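Local coordinates for putative type VI secretion protein (Escherichia coli, PDB 4HH5), which is the helical N-terminal domain of the ClpV1 ATPase of a type VI secretion system, whose full-length form probably binds and hydrolyses ATP, at residues R14-C19 and S156-E161; W102-L107 and S115-G120; S28-R33 and P40-L45. All coordinates share one frame; numbering follows the deposited sequence.

Contact 1: R14-C19 and S156-E161; sequences RLNHYC and SDECPE
The carboxylate of E158 lies beside the Y18 ring with the two planes only 21° apart, yet its CD approaches ring atom CD2 of Y18 obliquely, at 3.5 Å. The amide of N16 is turned well out of the carboxylate plane and meets it through an N-H: N16 ND2 donates to E158 OE1 over 3.0 Å at 163°, nearly in the amide plane and onto the anti lone pair of the oxygen. A water that accepts from N16 ND2 and donates to E158 O makes a second link. The other end of the amide, N16 OD1, is the N-cap acceptor of C19 N at 3.0 Å. With CG between the backbone N and the carbonyl carbon (chi1 68°), N16 can cap its own helix and reach across at once. E158 sits within a type I beta turn from S156 to C159, in which S156 OG accepts from E158 N, an ST turn. E158 OE2 is bonded to S115 OG and D54 N, and Y18 OH to E52 N. The contact ties the start of helix 17-32 to the loop after helix 149-155, with L47 of helix 40-50 against Y18 and C19 and helix 115-124 against C19.

Contact 2: W102-L107 and S115-G120; sequences WMVASL and SVHLLG
A105 sets its methyl over one face of the H117 imidazole, and this CH-pi contact is the tight part of the crossing. The CB of A105 stands 3.6 Å from the ring centroid and 15° off the ring normal, displaced toward the rim so that its nearest ring atom is H117 ND1, at 3.5 Å. The opposite face is partly overlain from within its own helix, where V116 CG1 sits above the rim; the imidazole is therefore layered between a methyl of the partner helix and one of its sequence neighbour. With CG anti to the carbonyl carbon (chi1 -58°), the H117 ring extends from helix 115-124 to the backbone of A105, whose CA also lies near several ring atoms.

V104 makes the looser part. Its CG1 comes to 4.2 Å from H117 CD2, obliquely to the ring, while CG2 reaches toward the backbone of G120, 4.4 Å from its C atom. G120 has no side chain, which lets the valine come close to the helix itself. The far side of helix 92-107, with M103 and L107, is exposed to solvent.

The segment axes pass 8.5 Å apart at 113°, a steep helix-helix crossing between helices joined by a short loop. Across it the contact is apolar and dispersive, and the polar atoms of H117 are served elsewhere: ND1 accepts from R114 N, which probably holds the ring's rotation, and NE2 has a weak bond to E110. That division is consistent with a neutral imidazole protonated at NE2, offering its pi face to the alanine.

Contact 3: S28-R33 and P40-L45; sequences SLCQTR and PEHWLL
C30 and H42 form the sulfur-aromatic part of this contact. The thiol stands almost exactly over the middle of the imidazole: C30 SG is 3.4 Å from the centroid of the H42 ring and only 3° off its normal, so all five ring atoms lie at similar distances from it. Sulfur is carried there with SG anti to the carbonyl carbon (chi1 -77°).

Apolar packing comes from L29, one residue earlier. Its CD2 branch lies at the edge of the same ring, in plane, 3.9 Å from H42 CD2, and also meets L45 CD2 at 4.0 Å, where the two leucines cross at about a right angle. One methyl thus fits between the histidine and the next turn of helix 40-50.

Hydrogen bonds work within the segments or beyond them. T32 OG1 donates to L29 O at 2.7 Å near the end of helix 17-32, and R33 N reaches the same oxygen. H42 ND1 accepts from T39 N, just ahead of helix 40-50, which probably holds the ring's orientation and puts the ring's proton on NE2; W76 packs edge-to-face with it. One ring face thus receives the thiol sulfur, and its edge a leucine methyl.

Overall arrangement
All three contacts belong to one compact, mostly helical Clp N-terminal domain, and W43 and S115 are among the residues that connect them. Contacts 1 and 2, with centres about 13 Å apart, join where E158 OE2 meets S115 OG at 2.5 Å, a probable hydrogen bond; R14 also lies against W102 in a cation-pi contact. Contacts 1 and 3 share helix 17-32, at its start and end, with centres about 20 Å apart, and C19 O probably accepts from W43 NE1 at 3.0 Å. Contacts 2 and 3 lie on opposite sides of the chain centre, about 21 Å between centres, yet L118 CD2 packs on W43 CH2. In sequence, contact 1 encloses the other two.

Contact 1: R14-C19 and S156-E161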
loop_
_atom_site.group_PDB
_atom_site.type_symbol
_atom_site.label_atom_id
_atom_site.label_comp_id
_atom_site.label_asym_id
_atom_site.label_seq_id
_atom_site.Cartn_x
_atom_site.Cartn_y
_atom_site.Cartn_z
ATOM N N ARG A 14 1.721 0.712 13.424
ATOM C CA ARG A 14 0.327 0.290 13.248
ATOM C C ARG A 14 0.127 -0.632 12.047
ATOM O O ARG A 14 -0.877 -1.345 11.977
ATOM C CB ARG A 14 -0.595 1.506 13.171
ATOM C CG ARG A 14 -1.000 1.976 14.556
ATOM C CD ARG A 14 -1.478 3.390 14.503
ATOM N NE ARG A 14 -1.583 3.966 15.840
ATOM C CZ ARG A 14 -1.299 5.232 16.125
ATOM N NH1 ARG A 14 -0.895 6.060 15.168
ATOM N NH2 ARG A 14 -1.413 5.680 17.366
ATOM N N LEU A 15 1.077 -0.628 11.108
ATOM C CA LEU A 15 1.016 -1.505 9.933
ATOM C C LEU A 15 0.999 -2.953 10.386
ATOM O O LEU A 15 1.760 -3.328 11.295
ATOM C CB LEU A 15 2.235 -1.299 9.027
ATOM C CG LEU A 15 2.326 0.021 8.284
ATOM C CD1 LEU A 15 3.705 0.199 7.677
ATOM C CD2 LEU A 15 1.232 0.141 7.219
ATOM N N ASN A 16 0.124 -3.768 9.773
ATOM C CA ASN A 16 0.113 -5.189 10.095
ATOM C C ASN A 16 1.411 -5.774 9.500
ATOM O O ASN A 16 2.113 -5.063 8.765
ATOM C CB ASN A 16 -1.159 -5.884 9.568
ATOM C CG ASN A 16 -1.273 -5.995 8.060
ATOM O OD1 ASN A 16 -0.425 -5.536 7.285
ATOM N ND2 ASN A 16 -2.343 -6.602 7.617
ATOM N N HIS A 17 1.720 -7.039 9.810
ATOM C CA HIS A 17 2.945 -7.678 9.341
ATOM C C HIS A 17 3.130 -7.792 7.826
ATOM O O HIS A 17 4.232 -7.558 7.336
ATOM C CB HIS A 17 3.267 -8.951 10.135
ATOM C CG HIS A 17 3.592 -8.667 11.575
ATOM N ND1 HIS A 17 4.335 -7.554 11.949
ATOM C CD2 HIS A 17 3.271 -9.367 12.687
ATOM C CE1 HIS A 17 4.427 -7.608 13.267
ATOM N NE2 HIS A 17 3.815 -8.683 13.757
ATOM N N TYR A 18 2.041 -8.043 7.087
ATOM C CA TYR A 18 2.028 -8.127 5.620
ATOM C C TYR A 18 2.487 -6.797 4.966
ATOM O O TYR A 18 3.401 -6.798 4.138
ATOM C CB TYR A 18 0.615 -8.499 5.151
ATOM C CG TYR A 18 0.522 -8.867 3.693
ATOM C CD1 TYR A 18 0.790 -10.161 3.266
ATOM C CD2 TYR A 18 0.139 -7.930 2.740
ATOM C CE1 TYR A 18 0.698 -10.511 1.921
ATOM C CE2 TYR A 18 0.067 -8.264 1.387
ATOM C CZ TYR A 18 0.346 -9.559 0.984
ATOM O OH TYR A 18 0.253 -9.910 -0.339
ATOM N N CYS A 19 1.866 -5.679 5.378
ATOM C CA CYS A 19 2.159 -4.324 4.898
ATOM C C CYS A 19 3.526 -3.846 5.329
ATOM O O CYS A 19 4.160 -3.131 4.561
ATOM C CB CYS A 19 1.077 -3.339 5.323
ATOM S SG CYS A 19 -0.513 -3.606 4.515
ATOM N N SER A 156 -7.927 -13.538 2.670
ATOM C CA SER A 156 -6.645 -12.834 2.715
ATOM C C SER A 156 -5.736 -13.350 3.821
ATOM O O SER A 156 -6.227 -13.722 4.880
ATOM C CB SER A 156 -6.892 -11.336 2.899
ATOM O OG SER A 156 -5.696 -10.584 3.007
ATOM N N ASP A 157 -4.405 -13.305 3.597
ATOM C CA ASP A 157 -3.400 -13.667 4.610
ATOM C C ASP A 157 -3.336 -12.581 5.707
ATOM O O ASP A 157 -2.717 -12.798 6.748
ATOM C CB ASP A 157 -2.011 -13.861 3.966
ATOM C CG ASP A 157 -1.675 -15.295 3.577
ATOM O OD1 ASP A 157 -2.604 -16.130 3.512
ATOM O OD2 ASP A 157 -0.488 -15.574 3.321
ATOM N N GLU A 158 -3.993 -11.420 5.475
ATOM C CA GLU A 158 -4.078 -10.288 6.417
ATOM C C GLU A 158 -5.302 -10.395 7.363
ATOM O O GLU A 158 -5.622 -9.445 8.086
ATOM C CB GLU A 158 -4.165 -8.965 5.644
ATOM C CG GLU A 158 -3.005 -8.707 4.708
ATOM C CD GLU A 158 -3.113 -7.358 4.036
ATOM O OE1 GLU A 158 -2.823 -6.338 4.699
ATOM O OE2 GLU A 158 -3.503 -7.318 2.849
ATOM N N CYS A 159 -5.997 -11.534 7.332
ATOM C CA CYS A 159 -7.188 -11.790 8.147
ATOM C C CYS A 159 -6.840 -11.973 9.642
ATOM O O CYS A 159 -5.680 -12.271 9.941
ATOM C CB CYS A 159 -7.912 -13.017 7.604
ATOM S SG CYS A 159 -7.012 -14.574 7.846
ATOM N N PRO A 160 -7.824 -11.904 10.591
ATOM C CA PRO A 160 -7.494 -12.192 12.006
ATOM C C PRO A 160 -7.064 -13.653 12.172
ATOM O O PRO A 160 -7.511 -14.521 11.413
ATOM C CB PRO A 160 -8.811 -11.925 12.755
ATOM C CG PRO A 160 -9.673 -11.166 11.800
ATOM C CD PRO A 160 -9.264 -11.607 10.431
ATOM N N GLU A 161 -6.185 -13.921 13.148
ATOM C CA GLU A 161 -5.660 -15.264 13.415
ATOM C C GLU A 161 -6.626 -16.168 14.203
ATOM O O GLU A 161 -6.335 -17.354 14.395
ATOM C CB GLU A 161 -4.294 -15.173 14.113
HETATM O O HOH W 1 -4.215 -7.709 9.491
#

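Contact 2: W102-L107 and S115-G120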
loop_
_atom_site.group_PDB
_atom_site.type_symbol
_atom_site.label_atom_id
_atom_site.label_comp_id
_atom_site.label_asym_id
_atom_site.label_seq_id
_atom_site.Cartn_x
_atom_site.Cartn_y
_atom_site.Cartn_z
ATOM N N TRP A 102 -4.392 5.114 8.003
ATOM C CA TRP A 102 -4.603 4.977 9.447
ATOM C C TRP A 102 -5.924 5.634 9.843
ATOM O O TRP A 102 -6.673 5.092 10.656
ATOM C CB TRP A 102 -3.441 5.581 10.259
ATOM C CG TRP A 102 -3.747 5.734 11.728
ATOM C CD1 TRP A 102 -3.682 6.882 12.458
ATOM C CD2 TRP A 102 -4.233 4.716 12.621
ATOM N NE1 TRP A 102 -4.069 6.641 13.755
ATOM C CE2 TRP A 102 -4.427 5.323 13.881
ATOM C CE3 TRP A 102 -4.551 3.350 12.472
ATOM C CZ2 TRP A 102 -4.908 4.614 14.989
ATOM C CZ3 TRP A 102 -5.031 2.649 13.570
ATOM C CH2 TRP A 102 -5.199 3.277 14.812
ATOM N N MET A 103 -6.212 6.801 9.257
ATOM C CA MET A 103 -7.447 7.515 9.539
ATOM C C MET A 103 -8.663 6.722 9.073
ATOM O O MET A 103 -9.636 6.632 9.828
ATOM C CB MET A 103 -7.380 8.960 9.045
ATOM C CG MET A 103 -6.347 9.766 9.853
ATOM S SD MET A 103 -6.195 11.516 9.477
ATOM C CE MET A 103 -5.474 11.444 7.907
ATOM N N VAL A 104 -8.549 6.033 7.909
ATOM C CA VAL A 104 -9.589 5.131 7.371
ATOM C C VAL A 104 -9.819 3.964 8.367
ATOM O O VAL A 104 -10.964 3.697 8.752
ATOM C CB VAL A 104 -9.244 4.626 5.933
ATOM C CG1 VAL A 104 -10.111 3.436 5.523
ATOM C CG2 VAL A 104 -9.372 5.749 4.904
ATOM N N ALA A 105 -8.720 3.301 8.794
ATOM C CA ALA A 105 -8.735 2.170 9.729
ATOM C C ALA A 105 -9.286 2.568 11.093
ATOM O O ALA A 105 -10.151 1.869 11.623
ATOM C CB ALA A 105 -7.325 1.598 9.890
ATOM N N SER A 106 -8.800 3.693 11.656
ATOM C CA SER A 106 -9.235 4.154 12.978
ATOM C C SER A 106 -10.705 4.553 13.019
ATOM O O SER A 106 -11.362 4.285 14.021
ATOM C CB SER A 106 -8.317 5.236 13.531
ATOM O OG SER A 106 -8.207 6.335 12.646
ATOM N N LEU A 107 -11.247 5.100 11.906
ATOM C CA LEU A 107 -12.672 5.441 11.792
ATOM C C LEU A 107 -13.559 4.186 11.750
ATOM O O LEU A 107 -14.749 4.269 12.059
ATOM C CB LEU A 107 -12.949 6.356 10.591
ATOM C CG LEU A 107 -12.655 7.844 10.785
ATOM C CD1 LEU A 107 -12.506 8.542 9.442
ATOM C CD2 LEU A 107 -13.748 8.530 11.592
ATOM N N SER A 115 -3.717 -3.759 3.859
ATOM C CA SER A 115 -3.701 -3.215 2.492
ATOM C C SER A 115 -5.026 -2.659 1.997
ATOM O O SER A 115 -5.017 -1.698 1.233
ATOM C CB SER A 115 -3.061 -4.171 1.489
ATOM O OG SER A 115 -3.831 -5.347 1.326
ATOM N N VAL A 116 -6.162 -3.190 2.485
ATOM C CA VAL A 116 -7.482 -2.659 2.107
ATOM C C VAL A 116 -7.648 -1.201 2.570
ATOM O O VAL A 116 -8.347 -0.446 1.908
ATOM C CB VAL A 116 -8.674 -3.569 2.526
ATOM C CG1 VAL A 116 -8.930 -3.510 4.033
ATOM C CG2 VAL A 116 -9.939 -3.215 1.745
ATOM N N HIS A 117 -6.989 -0.808 3.690
ATOM C CA HIS A 117 -7.038 0.571 4.207
ATOM C C HIS A 117 -6.198 1.483 3.334
ATOM O O HIS A 117 -6.578 2.631 3.117
ATOM C CB HIS A 117 -6.597 0.657 5.680
ATOM C CG HIS A 117 -7.417 -0.201 6.594
ATOM N ND1 HIS A 117 -6.827 -0.981 7.568
ATOM C CD2 HIS A 117 -8.761 -0.370 6.651
ATOM C CE1 HIS A 117 -7.822 -1.597 8.188
ATOM N NE2 HIS A 117 -9.003 -1.272 7.656
ATOM N N LEU A 118 -5.076 0.964 2.805
ATOM C CA LEU A 118 -4.228 1.701 1.862
ATOM C C LEU A 118 -5.037 1.884 0.578
ATOM O O LEU A 118 -4.979 2.947 -0.031
ATOM C CB LEU A 118 -2.931 0.927 1.547
ATOM C CG LEU A 118 -2.019 0.560 2.741
ATOM C CD1 LEU A 118 -0.889 -0.373 2.298
ATOM C CD2 LEU A 118 -1.415 1.798 3.378
ATOM N N LEU A 119 -5.839 0.859 0.199
ATOM C CA LEU A 119 -6.681 0.932 -0.990
ATOM C C LEU A 119 -7.809 1.939 -0.791
ATOM O O LEU A 119 -8.076 2.740 -1.687
ATOM C CB LEU A 119 -7.218 -0.449 -1.396
ATOM C CG LEU A 119 -7.929 -0.502 -2.736
ATOM C CD1 LEU A 119 -6.981 -0.159 -3.884
ATOM C CD2 LEU A 119 -8.539 -1.852 -2.955
ATOM N N GLY A 120 -8.406 1.933 0.400
ATOM C CA GLY A 120 -9.456 2.876 0.769
ATOM C C GLY A 120 -8.971 4.308 0.722
ATOM O O GLY A 120 -9.664 5.189 0.200
#

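Contact 3: S28-R33 and P40-L45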
loop_
_atom_site.group_PDB
_atom_site.type_symbol
_atom_site.label_atom_id
_atom_site.label_comp_id
_atom_site.label_asym_id
_atom_site.label_seq_id
_atom_site.Cartn_x
_atom_site.Cartn_y
_atom_site.Cartn_z
ATOM N N SER A 28 14.133 -1.771 0.504
ATOM C CA SER A 28 15.262 -2.571 0.001
ATOM C C SER A 28 15.421 -2.403 -1.508
ATOM O O SER A 28 16.546 -2.221 -1.980
ATOM C CB SER A 28 15.091 -4.048 0.348
ATOM O OG SER A 28 15.198 -4.234 1.748
ATOM N N LEU A 29 14.297 -2.416 -2.256
ATOM C CA LEU A 29 14.295 -2.237 -3.708
ATOM C C LEU A 29 14.834 -0.847 -4.090
ATOM O O LEU A 29 15.670 -0.747 -4.989
ATOM C CB LEU A 29 12.890 -2.505 -4.278
ATOM C CG LEU A 29 12.585 -2.073 -5.722
ATOM C CD1 LEU A 29 13.284 -2.973 -6.745
ATOM C CD2 LEU A 29 11.088 -2.077 -5.966
ATOM N N CYS A 30 14.412 0.203 -3.358
ATOM C CA CYS A 30 14.892 1.578 -3.550
ATOM C C CYS A 30 16.395 1.670 -3.347
ATOM O O CYS A 30 17.065 2.356 -4.119
ATOM C CB CYS A 30 14.160 2.539 -2.623
ATOM S SG CYS A 30 12.494 2.958 -3.165
ATOM N N GLN A 31 16.918 0.983 -2.299
ATOM C CA GLN A 31 18.344 0.944 -1.965
ATOM C C GLN A 31 19.150 0.311 -3.095
ATOM O O GLN A 31 20.151 0.902 -3.501
ATOM C CB GLN A 31 18.580 0.206 -0.641
ATOM C CG GLN A 31 19.880 0.595 0.054
ATOM C CD GLN A 31 19.969 0.102 1.476
ATOM O OE1 GLN A 31 20.974 -0.487 1.885
ATOM N NE2 GLN A 31 18.944 0.357 2.279
ATOM N N THR A 32 18.691 -0.850 -3.646
ATOM C CA THR A 32 19.372 -1.544 -4.760
ATOM C C THR A 32 19.449 -0.681 -6.023
ATOM O O THR A 32 20.337 -0.895 -6.848
ATOM C CB THR A 32 18.729 -2.902 -5.107
ATOM O OG1 THR A 32 17.427 -2.694 -5.651
ATOM C CG2 THR A 32 18.696 -3.877 -3.935
ATOM N N ARG A 33 18.497 0.246 -6.204
ATOM C CA ARG A 33 18.472 1.125 -7.380
ATOM C C ARG A 33 18.970 2.534 -7.053
ATOM O O ARG A 33 18.953 3.411 -7.921
ATOM C CB ARG A 33 17.090 1.128 -8.058
ATOM C CG ARG A 33 16.550 -0.266 -8.302
ATOM C CD ARG A 33 15.705 -0.353 -9.547
ATOM N NE ARG A 33 15.368 -1.746 -9.846
ATOM C CZ ARG A 33 14.811 -2.159 -10.979
ATOM N NH1 ARG A 33 14.523 -1.292 -11.942
ATOM N NH2 ARG A 33 14.541 -3.445 -11.161
ATOM N N PRO A 40 4.402 5.203 -3.094
ATOM C CA PRO A 40 3.336 4.190 -2.975
ATOM C C PRO A 40 3.430 3.137 -4.072
ATOM O O PRO A 40 3.042 2.008 -3.829
ATOM C CB PRO A 40 2.040 5.005 -3.092
ATOM C CG PRO A 40 2.429 6.406 -2.780
ATOM C CD PRO A 40 3.825 6.550 -3.298
ATOM N N GLU A 41 3.985 3.490 -5.260
ATOM C CA GLU A 41 4.171 2.536 -6.360
ATOM C C GLU A 41 5.160 1.442 -5.955
ATOM O O GLU A 41 4.903 0.272 -6.255
ATOM C CB GLU A 41 4.623 3.226 -7.660
ATOM C CG GLU A 41 3.557 4.087 -8.320
ATOM C CD GLU A 41 3.431 5.516 -7.824
ATOM O OE1 GLU A 41 4.047 5.871 -6.792
ATOM O OE2 GLU A 41 2.712 6.291 -8.489
ATOM N N HIS A 42 6.272 1.812 -5.250
ATOM C CA HIS A 42 7.269 0.844 -4.753
ATOM C C HIS A 42 6.588 -0.124 -3.773
ATOM O O HIS A 42 6.823 -1.337 -3.832
ATOM C CB HIS A 42 8.435 1.539 -4.033
ATOM C CG HIS A 42 9.404 2.248 -4.935
ATOM N ND1 HIS A 42 9.465 3.631 -4.982
ATOM C CD2 HIS A 42 10.356 1.739 -5.749
ATOM C CE1 HIS A 42 10.426 3.919 -5.849
ATOM N NE2 HIS A 42 10.998 2.818 -6.330
ATOM N N TRP A 43 5.740 0.423 -2.886
ATOM C CA TRP A 43 4.990 -0.335 -1.891
ATOM C C TRP A 43 3.982 -1.277 -2.544
ATOM O O TRP A 43 3.944 -2.449 -2.185
ATOM C CB TRP A 43 4.288 0.616 -0.923
ATOM C CG TRP A 43 3.947 0.025 0.417
ATOM C CD1 TRP A 43 4.245 -1.229 0.875
ATOM C CD2 TRP A 43 3.260 0.689 1.484
ATOM N NE1 TRP A 43 3.773 -1.387 2.157
ATOM C CE2 TRP A 43 3.178 -0.218 2.561
ATOM C CE3 TRP A 43 2.726 1.978 1.643
ATOM C CZ2 TRP A 43 2.597 0.126 3.783
ATOM C CZ3 TRP A 43 2.155 2.320 2.858
ATOM C CH2 TRP A 43 2.096 1.399 3.911
ATOM N N LEU A 44 3.175 -0.779 -3.507
ATOM C CA LEU A 44 2.167 -1.598 -4.209
ATOM C C LEU A 44 2.806 -2.762 -4.959
ATOM O O LEU A 44 2.270 -3.869 -4.928
ATOM C CB LEU A 44 1.284 -0.755 -5.157
ATOM C CG LEU A 44 0.303 0.221 -4.482
ATOM C CD1 LEU A 44 -0.131 1.305 -5.447
ATOM C CD2 LEU A 44 -0.918 -0.495 -3.909
ATOM N N LEU A 45 3.973 -2.525 -5.585
ATOM C CA LEU A 45 4.722 -3.555 -6.301
ATOM C C LEU A 45 5.038 -4.704 -5.331
ATOM O O LEU A 45 4.766 -5.857 -5.645
ATOM C CB LEU A 45 6.016 -2.947 -6.871
ATOM C CG LEU A 45 6.895 -3.839 -7.755
ATOM C CD1 LEU A 45 7.476 -3.052 -8.879
ATOM C CD2 LEU A 45 8.052 -4.437 -6.963
#